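PDB 7N50: gasdermin from Bradyrhizobium tropiciagri, which probably kills its own cell in an immune response by forming membrane pores, as gasdermins do, and carries a palmitoylated cysteine. Local coordinates for residues A62-K68 and A121-N127; F67-F72 and K156-A160; L16-N21 and F245-G249. The contacts are given in a common frame with arbitrary orientation. Residues are numbered along the deposited sequence.

Contact 1 (A62-K68 and A121-N127)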
loop_
_atom_site.group_PDB
_atom_site.type_symbol
_atom_site.label_atom_id
_atom_site.label_comp_id
_atom_site.label_asym_id
_atom_site.label_seq_id
_atom_site.Cartn_x
_atom_site.Cartn_y
_atom_site.Cartn_z
ATOM N N ALA A 62 6.717 -7.631 -19.199
ATOM C CA ALA A 62 8.095 -7.906 -18.798
ATOM C C ALA A 62 8.352 -7.235 -17.459
ATOM O O ALA A 62 7.880 -6.118 -17.220
ATOM C CB ALA A 62 9.106 -7.397 -19.830
ATOM N N THR A 63 9.070 -7.932 -16.559
ATOM C CA THR A 63 9.356 -7.400 -15.233
ATOM C C THR A 63 10.831 -7.555 -14.886
ATOM O O THR A 63 11.572 -8.279 -15.544
ATOM C CB THR A 63 8.526 -8.102 -14.155
ATOM O OG1 THR A 63 8.949 -9.472 -14.039
ATOM C CG2 THR A 63 7.050 -8.073 -14.514
ATOM N N ASP A 64 11.239 -6.885 -13.801
ATOM C CA ASP A 64 12.530 -7.211 -13.198
ATOM C C ASP A 64 12.548 -8.697 -12.860
ATOM O O ASP A 64 11.523 -9.247 -12.441
ATOM C CB ASP A 64 12.753 -6.441 -11.891
ATOM C CG ASP A 64 12.788 -4.941 -12.065
ATOM O OD1 ASP A 64 13.298 -4.449 -13.103
ATOM O OD2 ASP A 64 12.335 -4.259 -11.115
ATOM N N PRO A 65 13.713 -9.328 -12.919
ATOM C CA PRO A 65 13.795 -10.754 -12.594
ATOM C C PRO A 65 13.327 -11.078 -11.193
ATOM O O PRO A 65 12.800 -12.174 -10.956
ATOM C CB PRO A 65 15.292 -11.040 -12.773
ATOM C CG PRO A 65 15.699 -10.087 -13.862
ATOM C CD PRO A 65 14.959 -8.829 -13.518
ATOM N N GLY A 66 13.503 -10.165 -10.249
ATOM C CA GLY A 66 13.052 -10.431 -8.897
ATOM C C GLY A 66 12.855 -9.105 -8.197
ATOM O O GLY A 66 13.048 -8.041 -8.785
ATOM N N PHE A 67 12.485 -9.179 -6.926
ATOM C CA PHE A 67 12.380 -7.972 -6.122
ATOM C C PHE A 67 13.756 -7.444 -5.750
ATOM O O PHE A 67 14.718 -8.201 -5.569
ATOM C CB PHE A 67 11.563 -8.238 -4.862
ATOM C CG PHE A 67 10.093 -8.237 -5.107
ATOM C CD1 PHE A 67 9.467 -9.347 -5.665
ATOM C CD2 PHE A 67 9.316 -7.101 -4.819
ATOM C CE1 PHE A 67 8.093 -9.335 -5.916
ATOM C CE2 PHE A 67 7.942 -7.073 -5.069
ATOM C CZ PHE A 67 7.329 -8.210 -5.634
ATOM N N LYS A 68 13.836 -6.125 -5.634
ATOM C CA LYS A 68 15.049 -5.400 -5.285
ATOM C C LYS A 68 14.824 -4.679 -3.966
ATOM O O LYS A 68 13.818 -3.991 -3.812
ATOM C CB LYS A 68 15.384 -4.370 -6.363
ATOM C CG LYS A 68 15.768 -4.965 -7.728
ATOM C CD LYS A 68 16.980 -5.900 -7.618
ATOM C CE LYS A 68 17.411 -6.465 -8.975
ATOM N NZ LYS A 68 16.310 -7.182 -9.704
ATOM N N ALA A 121 10.879 -3.578 -0.524
ATOM C CA ALA A 121 11.468 -4.009 -1.786
ATOM C C ALA A 121 10.476 -3.707 -2.903
ATOM O O ALA A 121 9.281 -3.544 -2.656
ATOM C CB ALA A 121 11.787 -5.498 -1.773
ATOM N N ASN A 122 10.969 -3.653 -4.146
ATOM C CA ASN A 122 10.025 -3.461 -5.243
ATOM C C ASN A 122 10.389 -4.301 -6.458
ATOM O O ASN A 122 11.499 -4.800 -6.607
ATOM C CB ASN A 122 9.895 -1.978 -5.653
ATOM C CG ASN A 122 11.144 -1.425 -6.257
ATOM O OD1 ASN A 122 11.576 -1.854 -7.322
ATOM N ND2 ASN A 122 11.733 -0.441 -5.592
ATOM N N LYS A 123 9.408 -4.429 -7.346
ATOM C CA LYS A 123 9.566 -5.151 -8.602
ATOM C C LYS A 123 8.852 -4.336 -9.663
ATOM O O LYS A 123 7.690 -3.947 -9.481
ATOM C CB LYS A 123 8.983 -6.574 -8.524
ATOM C CG LYS A 123 9.094 -7.396 -9.814
ATOM C CD LYS A 123 8.502 -8.802 -9.604
ATOM C CE LYS A 123 8.223 -9.574 -10.878
ATOM N NZ LYS A 123 7.932 -11.008 -10.527
ATOM N N GLU A 124 9.531 -4.066 -10.765
ATOM C CA GLU A 124 9.018 -3.135 -11.756
ATOM C C GLU A 124 8.541 -3.846 -13.012
ATOM O O GLU A 124 9.105 -4.877 -13.422
ATOM C CB GLU A 124 10.089 -2.105 -12.132
ATOM C CG GLU A 124 10.704 -1.423 -10.927
ATOM C CD GLU A 124 11.514 -0.193 -11.279
ATOM O OE1 GLU A 124 11.543 0.195 -12.467
ATOM O OE2 GLU A 124 12.119 0.387 -10.351
ATOM N N LEU A 125 7.488 -3.260 -13.609
ATOM C CA LEU A 125 7.134 -3.485 -15.007
ATOM C C LEU A 125 8.157 -2.771 -15.871
ATOM O O LEU A 125 8.345 -1.554 -15.738
ATOM C CB LEU A 125 5.738 -2.916 -15.304
ATOM C CG LEU A 125 5.235 -3.026 -16.740
ATOM C CD1 LEU A 125 4.874 -4.458 -16.994
ATOM C CD2 LEU A 125 4.001 -2.121 -16.909
ATOM N N THR A 126 8.818 -3.499 -16.742
ATOM C CA THR A 126 9.876 -2.856 -17.493
ATOM C C THR A 126 9.450 -2.425 -18.879
ATOM O O THR A 126 10.159 -1.610 -19.477
ATOM C CB THR A 126 11.099 -3.768 -17.598
ATOM O OG1 THR A 126 10.751 -4.980 -18.270
ATOM C CG2 THR A 126 11.658 -4.090 -16.235
ATOM N N ASN A 127 8.301 -2.911 -19.407
ATOM C CA ASN A 127 7.922 -2.675 -20.801
ATOM C C ASN A 127 6.563 -1.956 -20.926
ATOM O O ASN A 127 5.755 -2.290 -21.789
ATOM C CB ASN A 127 7.917 -3.988 -21.599
ATOM C CG ASN A 127 6.771 -4.918 -21.216
ATOM O OD1 ASN A 127 6.321 -4.910 -20.077
ATOM N ND2 ASN A 127 6.302 -5.728 -22.176
HETATM O O HOH W 1 12.528 -7.167 -17.937
#

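Contact 2 (F67-F72 and K156-A160)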
loop_
_atom_site.group_PDB
_atom_site.type_symbol
_atom_site.label_atom_id
_atom_site.label_comp_id
_atom_site.label_asym_id
_atom_site.label_seq_id
_atom_site.Cartn_x
_atom_site.Cartn_y
_atom_site.Cartn_z
ATOM N N PHE A 67 12.485 -9.179 -6.926
ATOM C CA PHE A 67 12.380 -7.972 -6.122
ATOM C C PHE A 67 13.756 -7.444 -5.750
ATOM O O PHE A 67 14.718 -8.201 -5.569
ATOM C CB PHE A 67 11.563 -8.238 -4.862
ATOM C CG PHE A 67 10.093 -8.237 -5.107
ATOM C CD1 PHE A 67 9.467 -9.347 -5.665
ATOM C CD2 PHE A 67 9.316 -7.101 -4.819
ATOM C CE1 PHE A 67 8.093 -9.335 -5.916
ATOM C CE2 PHE A 67 7.942 -7.073 -5.069
ATOM C CZ PHE A 67 7.329 -8.210 -5.634
ATOM N N LYS A 68 13.836 -6.125 -5.634
ATOM C CA LYS A 68 15.049 -5.400 -5.285
ATOM C C LYS A 68 14.824 -4.679 -3.966
ATOM O O LYS A 68 13.818 -3.991 -3.812
ATOM C CB LYS A 68 15.384 -4.370 -6.363
ATOM C CG LYS A 68 15.768 -4.965 -7.728
ATOM C CD LYS A 68 16.980 -5.900 -7.618
ATOM C CE LYS A 68 17.411 -6.465 -8.975
ATOM N NZ LYS A 68 16.310 -7.182 -9.704
ATOM N N SER A 69 15.762 -4.813 -3.024
ATOM C CA SER A 69 15.586 -4.127 -1.747
ATOM C C SER A 69 15.572 -2.612 -1.934
ATOM O O SER A 69 16.234 -2.066 -2.817
ATOM C CB SER A 69 16.705 -4.512 -0.773
ATOM O OG SER A 69 16.793 -5.919 -0.638
ATOM N N PHE A 70 14.835 -1.923 -1.066
ATOM C CA PHE A 70 14.708 -0.468 -1.152
ATOM C C PHE A 70 14.436 0.057 0.246
ATOM O O PHE A 70 13.423 -0.313 0.835
ATOM C CB PHE A 70 13.560 -0.072 -2.090
ATOM C CG PHE A 70 13.469 1.411 -2.354
ATOM C CD1 PHE A 70 12.937 2.283 -1.410
ATOM C CD2 PHE A 70 13.928 1.931 -3.556
ATOM C CE1 PHE A 70 12.873 3.649 -1.675
ATOM C CE2 PHE A 70 13.859 3.283 -3.821
ATOM C CZ PHE A 70 13.337 4.141 -2.877
ATOM N N GLN A 71 15.281 0.939 0.763
ATOM C CA GLN A 71 15.097 1.474 2.109
ATOM C C GLN A 71 14.556 2.896 2.048
ATOM O O GLN A 71 15.021 3.704 1.240
ATOM C CB GLN A 71 16.417 1.457 2.883
ATOM C CG GLN A 71 16.896 0.066 3.251
ATOM C CD GLN A 71 15.998 -0.604 4.274
ATOM O OE1 GLN A 71 15.210 0.058 4.957
ATOM N NE2 GLN A 71 16.114 -1.925 4.390
ATOM N N PHE A 72 13.586 3.221 2.912
ATOM C CA PHE A 72 13.020 4.564 2.832
ATOM C C PHE A 72 13.769 5.615 3.646
ATOM O O PHE A 72 13.697 6.805 3.298
ATOM C CB PHE A 72 11.534 4.523 3.207
ATOM C CG PHE A 72 10.718 3.918 2.134
ATOM C CD1 PHE A 72 10.544 4.589 0.928
ATOM C CD2 PHE A 72 10.170 2.658 2.283
ATOM C CE1 PHE A 72 9.812 4.011 -0.100
ATOM C CE2 PHE A 72 9.445 2.094 1.265
ATOM C CZ PHE A 72 9.279 2.768 0.070
ATOM N N LYS A 156 4.921 -0.639 -10.615
ATOM C CA LYS A 156 5.845 -1.196 -9.618
ATOM C C LYS A 156 5.019 -1.764 -8.475
ATOM O O LYS A 156 4.045 -1.134 -8.033
ATOM C CB LYS A 156 6.815 -0.154 -9.045
ATOM C CG LYS A 156 7.548 0.662 -10.080
ATOM C CD LYS A 156 8.513 1.644 -9.473
ATOM C CE LYS A 156 9.076 2.505 -10.618
ATOM N NZ LYS A 156 9.961 3.600 -10.143
ATOM N N VAL A 157 5.410 -2.953 -8.003
ATOM C CA VAL A 157 4.825 -3.568 -6.816
ATOM C C VAL A 157 5.807 -3.403 -5.677
ATOM O O VAL A 157 7.005 -3.682 -5.839
ATOM C CB VAL A 157 4.493 -5.048 -7.067
ATOM C CG1 VAL A 157 3.976 -5.691 -5.832
ATOM C CG2 VAL A 157 3.447 -5.171 -8.191
ATOM N N TRP A 158 5.317 -2.961 -4.536
ATOM C CA TRP A 158 6.150 -2.692 -3.368
ATOM C C TRP A 158 5.755 -3.650 -2.260
ATOM O O TRP A 158 4.565 -3.746 -1.931
ATOM C CB TRP A 158 5.952 -1.256 -2.876
ATOM C CG TRP A 158 6.414 -0.267 -3.849
ATOM C CD1 TRP A 158 5.709 0.229 -4.941
ATOM C CD2 TRP A 158 7.675 0.409 -3.854
ATOM N NE1 TRP A 158 6.488 1.136 -5.632
ATOM C CE2 TRP A 158 7.682 1.282 -4.967
ATOM C CE3 TRP A 158 8.795 0.382 -3.010
ATOM C CZ2 TRP A 158 8.780 2.114 -5.264
ATOM C CZ3 TRP A 158 9.879 1.211 -3.315
ATOM C CH2 TRP A 158 9.859 2.051 -4.425
ATOM N N ARG A 159 6.735 -4.362 -1.686
ATOM C CA ARG A 159 6.439 -5.250 -0.570
ATOM C C ARG A 159 7.342 -4.943 0.617
ATOM O O ARG A 159 8.352 -4.262 0.504
ATOM C CB ARG A 159 6.537 -6.728 -0.984
ATOM C CG ARG A 159 7.921 -7.206 -1.382
ATOM C CD ARG A 159 7.783 -8.623 -1.933
ATOM N NE ARG A 159 9.044 -9.352 -1.956
ATOM C CZ ARG A 159 9.196 -10.577 -2.449
ATOM N NH1 ARG A 159 8.175 -11.257 -2.948
ATOM N NH2 ARG A 159 10.404 -11.130 -2.442
ATOM N N ALA A 160 6.898 -5.405 1.788
ATOM C CA ALA A 160 7.651 -5.170 3.020
ATOM C C ALA A 160 7.362 -6.272 4.019
ATOM O O ALA A 160 6.329 -6.936 3.975
ATOM C CB ALA A 160 7.316 -3.815 3.635
#

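Contact 3 (L16-N21 and F245-G249)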
loop_
_atom_site.group_PDB
_atom_site.type_symbol
_atom_site.label_atom_id
_atom_site.label_comp_id
_atom_site.label_asym_id
_atom_site.label_seq_id
_atom_site.Cartn_x
_atom_site.Cartn_y
_atom_site.Cartn_z
ATOM N N LEU A 16 5.373 8.913 -1.439
ATOM C CA LEU A 16 4.775 9.577 -2.601
ATOM C C LEU A 16 5.829 9.973 -3.630
ATOM O O LEU A 16 5.528 10.024 -4.829
ATOM C CB LEU A 16 3.956 10.791 -2.147
ATOM C CG LEU A 16 2.754 10.394 -1.280
ATOM C CD1 LEU A 16 1.997 11.624 -0.781
ATOM C CD2 LEU A 16 1.798 9.444 -1.975
ATOM N N ALA A 17 7.063 10.222 -3.199
ATOM C CA ALA A 17 8.149 10.481 -4.136
ATOM C C ALA A 17 8.402 9.291 -5.042
ATOM O O ALA A 17 8.931 9.456 -6.146
ATOM C CB ALA A 17 9.423 10.835 -3.374
ATOM N N GLU A 18 8.073 8.086 -4.583
ATOM C CA GLU A 18 8.173 6.896 -5.405
ATOM C C GLU A 18 6.862 6.556 -6.082
ATOM O O GLU A 18 6.768 5.487 -6.684
ATOM C CB GLU A 18 8.640 5.704 -4.571
ATOM C CG GLU A 18 9.977 5.946 -3.883
ATOM C CD GLU A 18 11.146 6.031 -4.842
ATOM O OE1 GLU A 18 11.081 5.461 -5.951
ATOM O OE2 GLU A 18 12.152 6.670 -4.471
ATOM N N GLY A 19 5.849 7.415 -5.955
ATOM C CA GLY A 19 4.543 7.195 -6.550
ATOM C C GLY A 19 3.708 6.126 -5.867
ATOM O O GLY A 19 2.803 5.567 -6.488
ATOM N N ILE A 20 3.971 5.830 -4.600
ATOM C CA ILE A 20 3.365 4.660 -3.979
ATOM C C ILE A 20 1.942 4.993 -3.549
ATOM O O ILE A 20 1.710 5.959 -2.800
ATOM C CB ILE A 20 4.196 4.155 -2.793
ATOM C CG1 ILE A 20 5.518 3.558 -3.311
ATOM C CG2 ILE A 20 3.392 3.141 -1.999
ATOM C CD1 ILE A 20 6.581 3.364 -2.227
ATOM N N ASN A 21 1.003 4.215 -4.068
ATOM C CA ASN A 21 -0.378 4.130 -3.609
ATOM C C ASN A 21 -0.430 2.984 -2.608
ATOM O O ASN A 21 -0.137 1.836 -2.963
ATOM C CB ASN A 21 -1.336 3.863 -4.768
ATOM C CG ASN A 21 -1.421 5.010 -5.734
ATOM O OD1 ASN A 21 -2.428 5.724 -5.778
ATOM N ND2 ASN A 21 -0.378 5.190 -6.533
ATOM N N PHE A 245 4.039 9.538 -12.251
ATOM C CA PHE A 245 3.286 8.736 -11.292
ATOM C C PHE A 245 1.827 9.171 -11.256
ATOM O O PHE A 245 1.519 10.363 -11.332
ATOM C CB PHE A 245 3.899 8.882 -9.897
ATOM C CG PHE A 245 5.311 8.400 -9.802
ATOM C CD1 PHE A 245 5.750 7.355 -10.594
ATOM C CD2 PHE A 245 6.212 9.007 -8.934
ATOM C CE1 PHE A 245 7.062 6.917 -10.514
ATOM C CE2 PHE A 245 7.520 8.563 -8.844
ATOM C CZ PHE A 245 7.941 7.520 -9.630
ATOM N N ALA A 246 0.922 8.207 -11.145
ATOM C CA ALA A 246 -0.497 8.489 -10.962
ATOM C C ALA A 246 -0.962 8.055 -9.572
ATOM O O ALA A 246 -0.474 7.073 -9.012
ATOM C CB ALA A 246 -1.358 7.782 -12.016
ATOM N N PHE A 247 -1.968 8.755 -9.044
ATOM C CA PHE A 247 -2.489 8.502 -7.704
ATOM C C PHE A 247 -3.998 8.377 -7.769
ATOM O O PHE A 247 -4.667 9.191 -8.428
ATOM C CB PHE A 247 -2.084 9.629 -6.711
ATOM C CG PHE A 247 -0.609 9.724 -6.493
ATOM C CD1 PHE A 247 0.034 8.858 -5.610
ATOM C CD2 PHE A 247 0.154 10.609 -7.239
ATOM C CE1 PHE A 247 1.396 8.932 -5.423
ATOM C CE2 PHE A 247 1.533 10.669 -7.064
ATOM C CZ PHE A 247 2.146 9.840 -6.153
ATOM N N ILE A 248 -4.531 7.377 -7.080
ATOM C CA ILE A 248 -5.968 7.088 -7.097
ATOM C C ILE A 248 -6.650 7.846 -5.973
ATOM O O ILE A 248 -6.250 7.735 -4.808
ATOM C CB ILE A 248 -6.227 5.578 -6.949
ATOM C CG1 ILE A 248 -5.685 4.813 -8.141
ATOM C CG2 ILE A 248 -7.736 5.290 -6.769
ATOM C CD1 ILE A 248 -5.863 3.318 -7.999
ATOM N N GLY A 249 -7.711 8.576 -6.314
ATOM C CA GLY A 249 -8.574 9.163 -5.307
ATOM C C GLY A 249 -7.900 10.189 -4.410
ATOM O O GLY A 249 -6.872 10.796 -4.740
HETATM O O HOH W 2 2.107 6.034 -9.031
#

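Contact 1 (A62-K68 and A121-N127)
Backbone hydrogen bonds join these segments at two separate places. K68 and N122 form an antiparallel hydrogen-bonded pair, with K68 N to N122 O and N122 N to K68 O both 2.9 Å. Nearer A62, D64 N reaches E124 O at 3.0 Å and T126 N reaches A62 O at 2.8 Å, making a single bridge between T63 and L125. The register shifts by two residues between these places, and P65 and G66 loop outward there. The short strand 68-69 is thus an edge strand on 112-124, whose K123 in turn bonds by its backbone to V157 of strand 150-168 in the central sheet.

Side chains close off further backbone groups. D64 OD2 takes the bond from E124 N at 2.8 Å, so D64 holds E124 by both its amide and its carboxylate. N127 OD1 accepts from A62 N at 2.9 Å, just before helix 128-138, while its ND2 bonds to E60 O. Water 1 lies 2.8 Å from both T63 O and T126 OG1.

Side-chain packing centres on K123, the most covered residue. Its CB sits over the F67 ring, 3.6 Å from the centroid (CH-pi), and its CE makes close van der Waals contact with T63 OG1 (3.2 Å).

Contact 2 (F67-F72 and K156-A160)
F67 loses the most surface here, and it meets R159 flat on. The guanidinium of R159 lies on the phenyl ring with planes at 2° and centres 3.8 Å apart, a stacked cation-pi pair, while R159 CD packs over the same ring 3.6 Å from its centroid as a CH-pi contact. K123 CB covers the opposite face, so the ring is held between the guanidinium of R159 and the start of the K123 side chain. The ring also approaches V157, two residues earlier on the same sheet face: F67 CE2 is 3.6 Å from V157 O, and F67 CZ is 4.2 Å from V157 CG1. R159, deposited in two conformers, makes a weak hydrogen bond from NE to Q208 OE1 in addition to its stack.

The two backbones do not pair, because strand 112-124 lies between strands 68-69 and 150-168, pairing antiparallel with each; instead, side chains flanking 68-69 reach across it to those of 150-168, with the F67-R159 stack on one face of the sheet and W158 on the other.

W158 is the second large contributor, and with F70 and F72 it forms an aromatic cluster. The edge of its six-membered ring points at the face of F70 in a T-shaped pair, with planes at 87° and centroids 5.1 Å apart; W158 CZ3 comes to 3.7 Å from F70 CG. F72 sits obliquely, its CZ 3.8 Å from W158 CZ3. The indole NE1 turns to a different partner, T214 OG1, and F72 also packs on L11 and L15 of helix 10-17.

Contact 3 (L16-N21 and F245-G249)
L16 lies in the last turn of helix 10-17, and its CD2 touches F247 CE1 at 3.5 Å. Its carbonyl oxygen has a second role, accepting G19 N at 2.9 Å as part of the Schellman motif that ends the helix, the other bond running from I20 N to L15 O. A17 O meets the edge of the F245 ring, 3.2 Å from CE2, and the backbone of E18 lies over a face of that ring, E18 C being 3.5 Å from F245 CE2.

G19 is the C-prime residue, with a positive phi of 73°. It packs against two phenylalanines: G19 N is 3.4 Å from F245 CD2 and G19 CA 3.6 Å from F247 CZ. Any CB here would clash with F245 CG. I20 points away, but N21 turns toward the other segment and uses both ends of its carboxamide on backbone groups, with ND2 to A246 O at 3.1 Å and OD1 from I248 N at 3.0 Å. Water 2 sits between G19 O, at 2.7 Å, and A246 O, at 2.8 Å.

The 245-249 loop belongs to the C-terminal tail, which in bacterial gasdermins probably restrains the pore-forming part. N21 opens strand 21-27, which runs parallel to strand 253-255 and antiparallel to 208-221; N21 and A246 share backbone bonds with L213 and L215 of that last strand.

From the N terminus, the chain reaches, at the C-terminal end of helix 10-17, segment 16-21, whose partner in contact 3 comes only near the C terminus, so contact 3 closes a loop holding almost the whole chain. Contacts 1 and 2 both fall within it. They cross rather than nest: 62-68 and 67-72 overlap at F67 and K68, then 121-127 ends contact 1 before 156-160 ends contact 2. Together they tie edge strand 68-69 to strands 112-124 and 150-168 of one sheet. Contact 2 also touches contact 3, where E18 and I20 pack on F70, F72 and W158, whereas contact 1 stays about 6 Å from contact 3 at the nearest atoms.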